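Local coordinates for protein putative prolyl-tRNA synthetase (Leishmania major, PDB 5XIL) that probably joins L-proline to tRNA(Pro) using ATP, the piece here comprising the class II catalytic core, anticodon-binding domain and zinc-binding C-terminal domain, at residues H413-T418 with V424-R429; F217-G222 with K407-T412; E444-K449 with K496-P501; R223-A228 with S265-G270. All coordinates share one frame; numbering follows the deposited sequence.

Overall arrangement
Contacts 1 and 2 meet at one magnesium ion: H413 of the first and E219 of the second bind it, with H413 NE2 and E219 OE2 3.2 Å apart, and their centres lie about 12 Å from each other. Contact 4 sits deeper, in the class II core, and joins contact 2 through the neighbouring strands 210-218 and 223-234, where I218 N lies 2.8 Å from R223 O, a probable hydrogen bond. Contact 3 stands apart at the zinc end of the C-terminal domain, its centre about 16 Å from that of contact 1 and about 28 Å from that of contact 4. The magnesium therefore bridges E219 of the class II core and H413, at the junction of helix 387-412 and strand 414-416.

Contact 1: H413-T418 with V424-R429; sequences HRVRVT and VPTLNR. With MG (magnesium ion), chain F.
V415 and T426 meet tip to tip where helix 423-428 lies against strand 414-416, the helix linking that strand to its parallel neighbour, strand 432-437. T426 is the side chain to follow. Its CB branches with the methyl CG2 opposite the backbone N, which carries it out of the helix toward the strand; CG2 comes to 3.7 Å from V415 CB and 3.9 Å from V415 CG1. The other branch, OG1, lies beside the backbone N (chi1 -55°) and turns back along the helix to bond with the carbonyl oxygen of E422. V417 CG2 passes T426 OG1 at 3.9 Å, the two side chains sliding past each other in opposite directions. T426 and V417 both also touch I433 of strand 432-437.

At the end of the contact the apolar packing gives way to metal chemistry. H413 binds magnesium through NE2 at 2.0 Å, and a water on the same ion donates to R429 O, the water oxygen lying 2.6 Å from it, so the residue that follows the helix is linked to H413 through a metal-bound water. On the far side of the imidazole, ND1 bonds to T409 O. With ND1 engaged as a donor, NE2 is left to offer its lone pair to the ion, and magnesium probably polarises the water into a stronger donor toward R429 O.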
loop_
_atom_site.group_PDB
_atom_site.type_symbol
_atom_site.label_atom_id
_atom_site.label_comp_id
_atom_site.label_asym_id
_atom_site.label_seq_id
_atom_site.Cartn_x
_atom_site.Cartn_y
_atom_site.Cartn_z
ATOM N N HIS A 413 13.461 13.697 30.930
ATOM C CA HIS A 413 14.761 13.859 30.330
ATOM C C HIS A 413 14.889 15.141 29.493
ATOM O O HIS A 413 15.822 15.275 28.721
ATOM C CB HIS A 413 15.086 12.645 29.530
ATOM C CG HIS A 413 15.475 11.483 30.360
ATOM N ND1 HIS A 413 14.525 10.703 30.959
ATOM C CD2 HIS A 413 16.658 11.037 30.804
ATOM C CE1 HIS A 413 15.104 9.723 31.614
ATOM N NE2 HIS A 413 16.395 9.927 31.580
ATOM N N ARG A 414 13.885 16.006 29.588
ATOM C CA ARG A 414 13.891 17.286 28.899
ATOM C C ARG A 414 14.272 18.195 30.041
ATOM O O ARG A 414 13.494 18.367 30.980
ATOM C CB ARG A 414 12.499 17.631 28.377
ATOM C CG ARG A 414 12.465 18.840 27.455
ATOM C CD ARG A 414 11.612 18.573 26.225
ATOM N NE ARG A 414 10.200 18.851 26.468
ATOM C CZ ARG A 414 9.209 18.027 26.139
ATOM N NH1 ARG A 414 9.476 16.868 25.553
ATOM N NH2 ARG A 414 7.953 18.362 26.397
ATOM N N VAL A 415 15.460 18.783 29.987
ATOM C CA VAL A 415 15.884 19.567 31.138
ATOM C C VAL A 415 16.079 21.031 30.781
ATOM O O VAL A 415 16.816 21.341 29.859
ATOM C CB VAL A 415 17.178 18.977 31.722
ATOM C CG1 VAL A 415 17.664 19.778 32.897
ATOM C CG2 VAL A 415 16.968 17.478 32.103
ATOM N N ARG A 416 15.390 21.952 31.455
ATOM C CA ARG A 416 15.531 23.389 31.138
ATOM C C ARG A 416 16.771 23.977 31.870
ATOM O O ARG A 416 16.756 24.087 33.097
ATOM C CB ARG A 416 14.219 24.125 31.427
ATOM C CG ARG A 416 13.885 25.183 30.385
ATOM C CD ARG A 416 12.387 25.476 30.293
ATOM N NE ARG A 416 11.828 26.403 31.281
ATOM C CZ ARG A 416 10.985 26.032 32.251
ATOM N NH1 ARG A 416 10.661 24.731 32.372
ATOM N NH2 ARG A 416 10.471 26.931 33.113
ATOM N N VAL A 417 17.794 24.381 31.074
ATOM C CA VAL A 417 19.116 24.750 31.453
ATOM C C VAL A 417 19.269 26.253 31.185
ATOM O O VAL A 417 19.048 26.681 30.062
ATOM C CB VAL A 417 20.188 23.988 30.708
ATOM C CG1 VAL A 417 21.615 24.536 30.943
ATOM C CG2 VAL A 417 20.164 22.519 31.080
ATOM N N THR A 418 19.615 27.028 32.181
ATOM C CA THR A 418 19.881 28.464 31.949
ATOM C C THR A 418 21.303 28.917 32.150
ATOM O O THR A 418 21.599 30.077 31.857
ATOM C CB THR A 418 19.069 29.307 32.902
ATOM O OG1 THR A 418 19.410 28.935 34.236
ATOM C CG2 THR A 418 17.615 29.048 32.720
ATOM N N VAL A 424 26.821 20.858 29.500
ATOM C CA VAL A 424 27.448 19.562 29.217
ATOM C C VAL A 424 27.235 18.470 30.275
ATOM O O VAL A 424 27.068 17.303 29.956
ATOM C CB VAL A 424 28.942 19.668 28.871
ATOM C CG1 VAL A 424 29.589 18.299 28.711
ATOM C CG2 VAL A 424 29.085 20.420 27.541
ATOM N N PRO A 425 27.231 18.833 31.534
ATOM C CA PRO A 425 26.824 17.806 32.542
ATOM C C PRO A 425 25.406 17.241 32.379
ATOM O O PRO A 425 25.228 16.041 32.585
ATOM C CB PRO A 425 26.921 18.552 33.837
ATOM C CG PRO A 425 28.045 19.521 33.550
ATOM C CD PRO A 425 27.820 20.011 32.171
ATOM N N THR A 426 24.486 18.066 31.936
ATOM C CA THR A 426 23.169 17.626 31.537
ATOM C C THR A 426 23.181 16.682 30.375
ATOM O O THR A 426 22.538 15.618 30.412
ATOM C CB THR A 426 22.245 18.832 31.354
ATOM O OG1 THR A 426 22.252 19.587 32.551
ATOM C CG2 THR A 426 20.814 18.389 31.062
ATOM N N LEU A 427 23.912 17.017 29.318
ATOM C CA LEU A 427 24.090 16.084 28.271
ATOM C C LEU A 427 24.632 14.758 28.816
ATOM O O LEU A 427 24.159 13.714 28.391
ATOM C CB LEU A 427 25.087 16.587 27.218
ATOM C CG LEU A 427 24.675 17.863 26.514
ATOM C CD1 LEU A 427 25.877 18.150 25.603
ATOM C CD2 LEU A 427 23.350 17.721 25.740
ATOM N N ASN A 428 25.634 14.823 29.677
ATOM C CA ASN A 428 26.230 13.647 30.185
ATOM C C ASN A 428 25.320 12.835 31.086
ATOM O O ASN A 428 25.600 11.669 31.325
ATOM C CB ASN A 428 27.520 13.937 30.898
ATOM C CG ASN A 428 28.624 14.335 29.944
ATOM O OD1 ASN A 428 28.603 13.996 28.771
ATOM N ND2 ASN A 428 29.637 15.004 30.485
ATOM N N ARG A 429 24.163 13.395 31.415
ATOM C CA ARG A 429 23.166 12.682 32.197
ATOM C C ARG A 429 22.162 12.031 31.232
ATOM O O ARG A 429 21.103 11.565 31.650
ATOM C CB ARG A 429 22.446 13.634 33.152
ATOM C CG ARG A 429 23.065 13.706 34.539
ATOM C CD ARG A 429 22.135 14.396 35.523
ATOM N NE ARG A 429 22.120 15.844 35.339
ATOM C CZ ARG A 429 23.106 16.654 35.713
ATOM N NH1 ARG A 429 24.190 16.160 36.293
ATOM N NH2 ARG A 429 23.007 17.960 35.506
HETATM MG MG MG F . 17.920 8.577 31.656
HETATM O O HOH W 1 19.073 10.185 32.611
HETATM O O HOH W 2 18.415 9.006 29.535
HETATM O O HOH W 3 17.432 8.188 33.575
HETATM O O HOH W 4 19.372 7.358 31.561
#

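Contact 2: F217-G222 with K407-T412; sequences FIEAVG and KETMET. With MG (magnesium ion), chain F.
E219 and T409 make the tight part of this contact. Their side chains cross at about a right angle, and the methyl CG2 of T409 presses on E219 CG at 3.6 Å and on E219 CB at 4.0 Å, while the threonine hydroxyl turns away to R405 O within its own helix. Deeper in, the fit between the end of strand 210-218 and helix 387-412 is looser: F217 CB stands 4.3 Å from M410 CG. The F217 ring comes in obliquely, its CD2 4.2 Å from M410 CA. One face of that ring is backed by E219 N, offset toward the rim, and the ring also meets the imidazole of H413.

The solvent side is built of charge and water. The E219 chain turns about its CB-CG bond (chi2 -101°), which swings the carboxylate past the T409 methyl to magnesium; OE2 binds at 2.2 Å while OE1 stays well beyond bonding distance. Four waters and H413 NE2 complete six ligands. The T409 methyl thus packs beside E219 CG right next to the metal site. Binding to a doubly charged ion probably keeps E219 ionised, and its negative charge offsets part of the metal's charge.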
loop_
_atom_site.group_PDB
_atom_site.type_symbol
_atom_site.label_atom_id
_atom_site.label_comp_id
_atom_site.label_asym_id
_atom_site.label_seq_id
_atom_site.Cartn_x
_atom_site.Cartn_y
_atom_site.Cartn_z
ATOM N N PHE A 217 13.010 11.022 21.275
ATOM C CA PHE A 217 14.069 10.921 22.260
ATOM C C PHE A 217 14.398 9.478 22.521
ATOM O O PHE A 217 13.466 8.651 22.798
ATOM C CB PHE A 217 13.659 11.633 23.538
ATOM C CG PHE A 217 14.586 11.378 24.690
ATOM C CD1 PHE A 217 15.867 11.851 24.657
ATOM C CD2 PHE A 217 14.194 10.629 25.806
ATOM C CE1 PHE A 217 16.731 11.641 25.714
ATOM C CE2 PHE A 217 15.044 10.446 26.871
ATOM C CZ PHE A 217 16.330 10.956 26.799
ATOM N N ILE A 218 15.678 9.180 22.423
ATOM C CA ILE A 218 16.226 7.831 22.686
ATOM C C ILE A 218 16.907 7.805 24.028
ATOM O O ILE A 218 18.134 8.123 24.202
ATOM C CB ILE A 218 17.145 7.367 21.566
ATOM C CG1 ILE A 218 16.592 7.629 20.197
ATOM C CG2 ILE A 218 17.528 5.877 21.701
ATOM C CD1 ILE A 218 15.309 6.973 19.861
ATOM N N GLU A 219 16.140 7.366 25.024
ATOM C CA GLU A 219 16.551 7.453 26.405
ATOM C C GLU A 219 17.814 6.686 26.719
ATOM O O GLU A 219 18.593 7.119 27.553
ATOM C CB GLU A 219 15.409 6.948 27.323
ATOM C CG GLU A 219 15.569 7.460 28.776
ATOM C CD GLU A 219 16.153 6.447 29.727
ATOM O OE1 GLU A 219 15.784 5.263 29.533
ATOM O OE2 GLU A 219 16.882 6.859 30.710
ATOM N N ALA A 220 17.985 5.517 26.116
ATOM C CA ALA A 220 19.074 4.621 26.538
ATOM C C ALA A 220 20.401 5.260 26.303
ATOM O O ALA A 220 21.349 4.979 26.997
ATOM C CB ALA A 220 19.018 3.319 25.795
ATOM N N VAL A 221 20.486 6.104 25.285
ATOM C CA VAL A 221 21.748 6.767 24.914
ATOM C C VAL A 221 21.696 8.298 25.064
ATOM O O VAL A 221 22.698 8.937 24.866
ATOM C CB VAL A 221 22.271 6.386 23.522
ATOM C CG1 VAL A 221 22.778 4.936 23.479
ATOM C CG2 VAL A 221 21.298 6.652 22.356
ATOM N N GLY A 222 20.560 8.841 25.449
ATOM C CA GLY A 222 20.382 10.228 25.679
ATOM C C GLY A 222 20.520 11.052 24.420
ATOM O O GLY A 222 21.110 12.139 24.456
ATOM N N LYS A 407 6.020 9.018 27.308
ATOM C CA LYS A 407 5.883 10.473 27.429
ATOM C C LYS A 407 6.550 11.015 28.728
ATOM O O LYS A 407 7.247 12.080 28.720
ATOM C CB LYS A 407 4.426 10.865 27.341
ATOM C CG LYS A 407 4.170 12.341 27.200
ATOM C CD LYS A 407 2.689 12.666 27.278
ATOM C CE LYS A 407 2.431 14.174 27.468
ATOM N NZ LYS A 407 2.800 14.853 26.192
ATOM N N GLU A 408 6.324 10.304 29.819
ATOM C CA GLU A 408 6.924 10.612 31.146
ATOM C C GLU A 408 8.459 10.542 31.117
ATOM O O GLU A 408 9.152 11.420 31.651
ATOM C CB GLU A 408 6.419 9.615 32.233
ATOM C CG GLU A 408 7.105 9.803 33.580
ATOM C CD GLU A 408 6.715 8.755 34.644
ATOM O OE1 GLU A 408 7.425 7.729 34.766
ATOM O OE2 GLU A 408 5.704 8.974 35.338
ATOM N N THR A 409 8.996 9.494 30.554
ATOM C CA THR A 409 10.377 9.359 30.381
ATOM C C THR A 409 10.950 10.593 29.546
ATOM O O THR A 409 11.995 11.207 29.932
ATOM C CB THR A 409 10.666 8.025 29.728
ATOM O OG1 THR A 409 10.274 6.966 30.643
ATOM C CG2 THR A 409 12.085 7.914 29.401
ATOM N N MET A 410 10.268 10.933 28.449
ATOM C CA MET A 410 10.636 12.024 27.611
ATOM C C MET A 410 10.669 13.297 28.354
ATOM O O MET A 410 11.698 14.022 28.269
ATOM C CB MET A 410 9.773 12.104 26.338
ATOM C CG MET A 410 10.106 13.299 25.405
ATOM S SD MET A 410 8.948 13.546 24.029
ATOM C CE MET A 410 7.520 14.197 24.881
ATOM N N GLU A 411 9.570 13.626 29.052
ATOM C CA GLU A 411 9.488 14.871 29.756
ATOM C C GLU A 411 10.490 14.968 30.878
ATOM O O GLU A 411 11.032 16.067 31.107
ATOM C CB GLU A 411 8.067 15.116 30.224
ATOM C CG GLU A 411 7.113 15.378 29.069
ATOM C CD GLU A 411 5.656 15.412 29.451
ATOM O OE1 GLU A 411 5.290 14.960 30.556
ATOM O OE2 GLU A 411 4.877 15.872 28.614
ATOM N N THR A 412 10.779 13.840 31.533
ATOM C CA THR A 412 11.736 13.763 32.674
ATOM C C THR A 412 13.174 14.130 32.142
ATOM O O THR A 412 13.928 14.883 32.774
ATOM C CB THR A 412 11.672 12.333 33.277
ATOM O OG1 THR A 412 10.437 12.199 33.999
ATOM C CG2 THR A 412 12.833 12.080 34.207
HETATM MG MG MG F . 17.920 8.577 31.656
HETATM O O HOH W 2 18.415 9.006 29.535
HETATM O O HOH W 1 19.073 10.185 32.611
HETATM O O HOH W 3 17.432 8.188 33.575
HETATM O O HOH W 4 19.372 7.358 31.561
#

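Contact 3: E444-K449 with K496-P501; sequences ENQVKK and KGCTKP. With ACT (acetate ion), chain C.
Q446 carries the contact, reaching from helix 441-455 to the backbone of K496. The direct hydrogen bond across it runs from Q446 NE2 to K496 O, 2.8 Å long with an N-H...O angle of 162°. The donor lies on a lone pair in the carbonyl plane, and the oxygen lies almost exactly in the plane of the glutamine amide, a well-aligned bond at both ends. CG set opposite the backbone N (chi1 -163°) and a chain extended beyond it give the amide its reach. NE2 has a second acceptor in D450 OD2, one turn further along the same helix, and the two together restrict the amide's rotation.

The loop also hydrogen-bonds an acetate, probably from the crystallisation liquor, through its backbone: T499 N at 2.7 Å and K500 N at 3.0 Å, both on one of its oxygens, OXT.

Looser van der Waals contact comes next. Q446 OE1 faces C498 SG at 3.8 Å, K496 CB packs against Q446 NE2 at 3.7 Å, and K500 CB, CG and CD lie along the acetate.

Covalently, C498 is joined to C495 by a disulfide. Its side chain lies about 4 Å from the zinc held by C438, C443 and C493, the cysteine-rich site typical of the C-terminal domain in eukaryotic-type prolyl-tRNA synthetases.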
loop_
_atom_site.group_PDB
_atom_site.type_symbol
_atom_site.label_atom_id
_atom_site.label_comp_id
_atom_site.label_asym_id
_atom_site.label_seq_id
_atom_site.Cartn_x
_atom_site.Cartn_y
_atom_site.Cartn_z
ATOM N N GLU A 444 24.205 29.273 18.151
ATOM C CA GLU A 444 23.988 27.817 17.904
ATOM C C GLU A 444 25.267 27.100 17.563
ATOM O O GLU A 444 25.550 25.982 18.063
ATOM C CB GLU A 444 22.949 27.657 16.786
ATOM C CG GLU A 444 22.647 26.272 16.350
ATOM C CD GLU A 444 21.461 26.257 15.373
ATOM O OE1 GLU A 444 20.953 27.366 14.963
ATOM O OE2 GLU A 444 21.018 25.126 15.040
ATOM N N ASN A 445 26.067 27.714 16.711
ATOM C CA ASN A 445 27.346 27.129 16.336
ATOM C C ASN A 445 28.326 27.014 17.542
ATOM O O ASN A 445 29.053 26.039 17.692
ATOM C CB ASN A 445 27.964 28.030 15.248
ATOM C CG ASN A 445 27.453 27.703 13.857
ATOM O OD1 ASN A 445 27.076 26.587 13.571
ATOM N ND2 ASN A 445 27.467 28.674 12.976
ATOM N N GLN A 446 28.371 28.076 18.348
ATOM C CA GLN A 446 29.218 28.105 19.511
ATOM C C GLN A 446 28.797 27.010 20.536
ATOM O O GLN A 446 29.626 26.288 21.072
ATOM C CB GLN A 446 29.131 29.456 20.186
ATOM C CG GLN A 446 30.316 29.651 21.142
ATOM C CD GLN A 446 30.142 30.799 22.077
ATOM O OE1 GLN A 446 29.755 31.907 21.663
ATOM N NE2 GLN A 446 30.430 30.568 23.357
ATOM N N VAL A 447 27.490 26.870 20.740
ATOM C CA VAL A 447 27.011 25.780 21.623
ATOM C C VAL A 447 27.549 24.421 21.172
ATOM O O VAL A 447 28.051 23.644 21.991
ATOM C CB VAL A 447 25.496 25.808 21.727
ATOM C CG1 VAL A 447 24.992 24.516 22.411
ATOM C CG2 VAL A 447 25.048 27.052 22.466
ATOM N N LYS A 448 27.471 24.121 19.872
ATOM C CA LYS A 448 27.896 22.827 19.404
ATOM C C LYS A 448 29.415 22.655 19.515
ATOM O O LYS A 448 29.956 21.625 19.937
ATOM C CB LYS A 448 27.354 22.587 17.992
ATOM C CG LYS A 448 27.563 21.180 17.461
ATOM C CD LYS A 448 26.863 21.051 16.096
ATOM C CE LYS A 448 26.663 19.630 15.631
ATOM N NZ LYS A 448 27.943 18.941 15.350
ATOM N N LYS A 449 30.145 23.704 19.193
ATOM C CA LYS A 449 31.593 23.660 19.358
ATOM C C LYS A 449 32.065 23.484 20.789
ATOM O O LYS A 449 32.830 22.602 21.051
ATOM C CB LYS A 449 32.214 24.992 18.861
ATOM C CG LYS A 449 33.704 25.079 19.072
ATOM C CD LYS A 449 34.193 26.448 18.514
ATOM C CE LYS A 449 35.720 26.617 18.569
ATOM N NZ LYS A 449 36.291 26.724 19.928
ATOM N N LYS A 496 28.206 30.224 26.053
ATOM C CA LYS A 496 29.218 30.586 27.037
ATOM C C LYS A 496 29.737 31.971 26.720
ATOM O O LYS A 496 30.232 32.202 25.618
ATOM C CB LYS A 496 30.329 29.608 26.980
ATOM C CG LYS A 496 31.304 29.777 28.126
ATOM C CD LYS A 496 32.445 28.808 27.992
ATOM C CE LYS A 496 33.442 29.235 26.944
ATOM N NZ LYS A 496 34.359 28.107 26.617
ATOM N N GLY A 497 29.619 32.855 27.689
ATOM C CA GLY A 497 29.968 34.249 27.516
ATOM C C GLY A 497 28.879 35.114 26.903
ATOM O O GLY A 497 29.045 36.321 26.860
ATOM N N CYS A 498 27.764 34.533 26.423
ATOM C CA CYS A 498 26.759 35.302 25.670
ATOM C C CYS A 498 26.003 36.154 26.596
ATOM O O CYS A 498 25.988 35.883 27.785
ATOM C CB CYS A 498 25.837 34.399 24.811
ATOM S SG CYS A 498 26.931 33.573 23.671
ATOM N N THR A 499 25.424 37.223 26.048
ATOM C CA THR A 499 24.870 38.329 26.802
ATOM C C THR A 499 23.531 38.821 26.337
ATOM O O THR A 499 22.830 39.463 27.101
ATOM C CB THR A 499 25.845 39.545 26.724
ATOM O OG1 THR A 499 27.013 39.219 27.478
ATOM C CG2 THR A 499 25.252 40.789 27.309
ATOM N N LYS A 500 23.199 38.617 25.067
ATOM C CA LYS A 500 21.913 39.092 24.571
ATOM C C LYS A 500 20.762 38.413 25.237
ATOM O O LYS A 500 20.856 37.207 25.538
ATOM C CB LYS A 500 21.789 38.874 23.052
ATOM C CG LYS A 500 22.755 39.755 22.311
ATOM C CD LYS A 500 22.776 39.475 20.819
ATOM C CE LYS A 500 23.552 40.584 20.123
ATOM N NZ LYS A 500 23.833 40.171 18.729
ATOM N N PRO A 501 19.663 39.165 25.463
ATOM C CA PRO A 501 18.434 38.532 25.899
ATOM C C PRO A 501 17.981 37.467 24.882
ATOM O O PRO A 501 18.055 37.647 23.663
ATOM C CB PRO A 501 17.399 39.690 25.979
ATOM C CG PRO A 501 18.207 40.932 25.785
ATOM C CD PRO A 501 19.469 40.575 25.093
HETATM C C ACT C . 24.774 36.711 22.411
HETATM O O ACT C . 23.790 35.973 22.649
HETATM O OXT ACT C . 25.339 37.399 23.360
HETATM C CH3 ACT C . 25.247 36.739 20.977
#

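Contact 4: R223-A228 with S265-G270; sequences RGCQGA and STRVIG
R267 reaches from the start of helix 267-276 to strand 223-234 in the class II synthetase core. Strand 253-265 and helix 267-276, with R267 at their junction, are consistent with class II motif 3; strand 223-234 is a neighbouring strand. R267 has by far the most surface buried here. Its chain runs straight to CG and CD and then bends (chi3 -72°), laying the guanidinium alongside the strand. NH1 donates to Q226 O over 2.8 Å at an N-H...O angle of 160°; the nitrogen sits on a lone pair of that carbonyl, and the oxygen sits at the guanidinium edge, 3° from its plane. NH2 bonds to I151 O, which holds the group's other end.

C225 covers one face of the guanidinium: its SG, opposite the backbone N, stands 3.9 Å from R267 NH1 and 4.0 Å from R267 CD. The flat group is therefore gripped at its edge and roofed by sulphur.

G227, two residues on from C225, meets the helix through its backbone. Its carbonyl oxygen lies 4.4 Å from V268 CG1, accepts from Y186 OH, and takes a 2.8 Å bond from a water that in turn accepts from S265 N. S265 also caps the helix start, its OG accepting from R267 N at 3.1 Å.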
loop_
_atom_site.group_PDB
_atom_site.type_symbol
_atom_site.label_atom_id
_atom_site.label_comp_id
_atom_site.label_asym_id
_atom_site.label_seq_id
_atom_site.Cartn_x
_atom_site.Cartn_y
_atom_site.Cartn_z
ATOM N N ARG A 223 19.954 10.573 23.338
ATOM C CA ARG A 223 20.072 11.274 22.038
ATOM C C ARG A 223 18.761 11.552 21.420
ATOM O O ARG A 223 17.759 10.809 21.588
ATOM C CB ARG A 223 20.933 10.503 21.079
ATOM C CG ARG A 223 22.349 10.214 21.548
ATOM C CD ARG A 223 23.225 9.540 20.508
ATOM N NE ARG A 223 24.580 9.616 21.035
ATOM C CZ ARG A 223 25.508 10.523 20.687
ATOM N NH1 ARG A 223 25.324 11.368 19.651
ATOM N NH2 ARG A 223 26.656 10.530 21.354
ATOM N N GLY A 224 18.698 12.679 20.719
ATOM C CA GLY A 224 17.522 13.043 19.897
ATOM C C GLY A 224 17.588 12.290 18.557
ATOM O O GLY A 224 18.657 11.876 18.098
ATOM N N CYS A 225 16.425 12.036 17.983
ATOM C CA CYS A 225 16.307 11.449 16.709
ATOM C C CYS A 225 15.233 12.187 15.950
ATOM O O CYS A 225 14.093 12.289 16.405
ATOM C CB CYS A 225 16.005 9.938 16.843
ATOM S SG CYS A 225 16.014 9.055 15.270
ATOM N N GLN A 226 15.532 12.685 14.773
ATOM C CA GLN A 226 14.514 13.340 13.944
ATOM C C GLN A 226 13.511 12.311 13.403
ATOM O O GLN A 226 13.874 11.372 12.718
ATOM C CB GLN A 226 15.217 14.069 12.811
ATOM C CG GLN A 226 14.348 14.630 11.764
ATOM C CD GLN A 226 15.122 15.210 10.621
ATOM O OE1 GLN A 226 15.821 16.205 10.796
ATOM N NE2 GLN A 226 15.078 14.554 9.487
ATOM N N GLY A 227 12.232 12.478 13.710
ATOM C CA GLY A 227 11.226 11.469 13.373
ATOM C C GLY A 227 10.681 11.484 11.957
ATOM O O GLY A 227 10.297 10.415 11.429
ATOM N N ALA A 228 10.516 12.704 11.411
ATOM C CA ALA A 228 9.946 13.009 10.091
ATOM C C ALA A 228 9.956 14.508 9.943
ATOM O O ALA A 228 10.075 15.183 10.929
ATOM C CB ALA A 228 8.540 12.532 9.982
ATOM N N SER A 265 9.757 7.755 6.813
ATOM C CA SER A 265 10.382 6.517 6.360
ATOM C C SER A 265 10.307 5.396 7.429
ATOM O O SER A 265 9.820 5.630 8.499
ATOM C CB SER A 265 11.833 6.773 6.053
ATOM O OG SER A 265 12.640 6.863 7.222
ATOM N N THR A 266 10.874 4.241 7.097
ATOM C CA THR A 266 10.959 3.109 8.008
ATOM C C THR A 266 11.851 3.378 9.217
ATOM O O THR A 266 11.942 2.532 10.130
ATOM C CB THR A 266 11.467 1.882 7.265
ATOM O OG1 THR A 266 12.496 2.281 6.396
ATOM C CG2 THR A 266 10.338 1.309 6.476
ATOM N N ARG A 267 12.473 4.558 9.274
ATOM C CA ARG A 267 13.035 4.998 10.516
ATOM C C ARG A 267 12.014 4.938 11.688
ATOM O O ARG A 267 12.409 4.732 12.858
ATOM C CB ARG A 267 13.627 6.405 10.415
ATOM C CG ARG A 267 13.863 7.028 11.783
ATOM C CD ARG A 267 14.415 8.392 11.697
ATOM N NE ARG A 267 15.779 8.229 11.252
ATOM C CZ ARG A 267 16.645 9.204 11.225
ATOM N NH1 ARG A 267 16.274 10.402 11.621
ATOM N NH2 ARG A 267 17.878 8.953 10.804
ATOM N N VAL A 268 10.692 5.123 11.381
ATOM C CA VAL A 268 9.742 5.054 12.454
ATOM C C VAL A 268 9.842 3.716 13.186
ATOM O O VAL A 268 9.555 3.657 14.412
ATOM C CB VAL A 268 8.268 5.328 12.010
ATOM C CG1 VAL A 268 8.088 6.658 11.300
ATOM C CG2 VAL A 268 7.782 4.223 11.137
ATOM N N ILE A 269 10.193 2.648 12.489
ATOM C CA ILE A 269 10.228 1.342 13.102
ATOM C C ILE A 269 11.407 1.289 14.110
ATOM O O ILE A 269 11.283 0.760 15.198
ATOM C CB ILE A 269 10.373 0.199 12.044
ATOM C CG1 ILE A 269 9.152 0.219 11.072
ATOM C CG2 ILE A 269 10.610 -1.142 12.718
ATOM C CD1 ILE A 269 9.299 -0.722 9.950
ATOM N N GLY A 270 12.567 1.774 13.688
ATOM C CA GLY A 270 13.728 1.813 14.583
ATOM C C GLY A 270 13.451 2.661 15.840
ATOM O O GLY A 270 13.816 2.275 16.946
HETATM O O HOH W 5 18.098 12.245 13.691
HETATM O O HOH W 6 10.977 9.442 8.863
#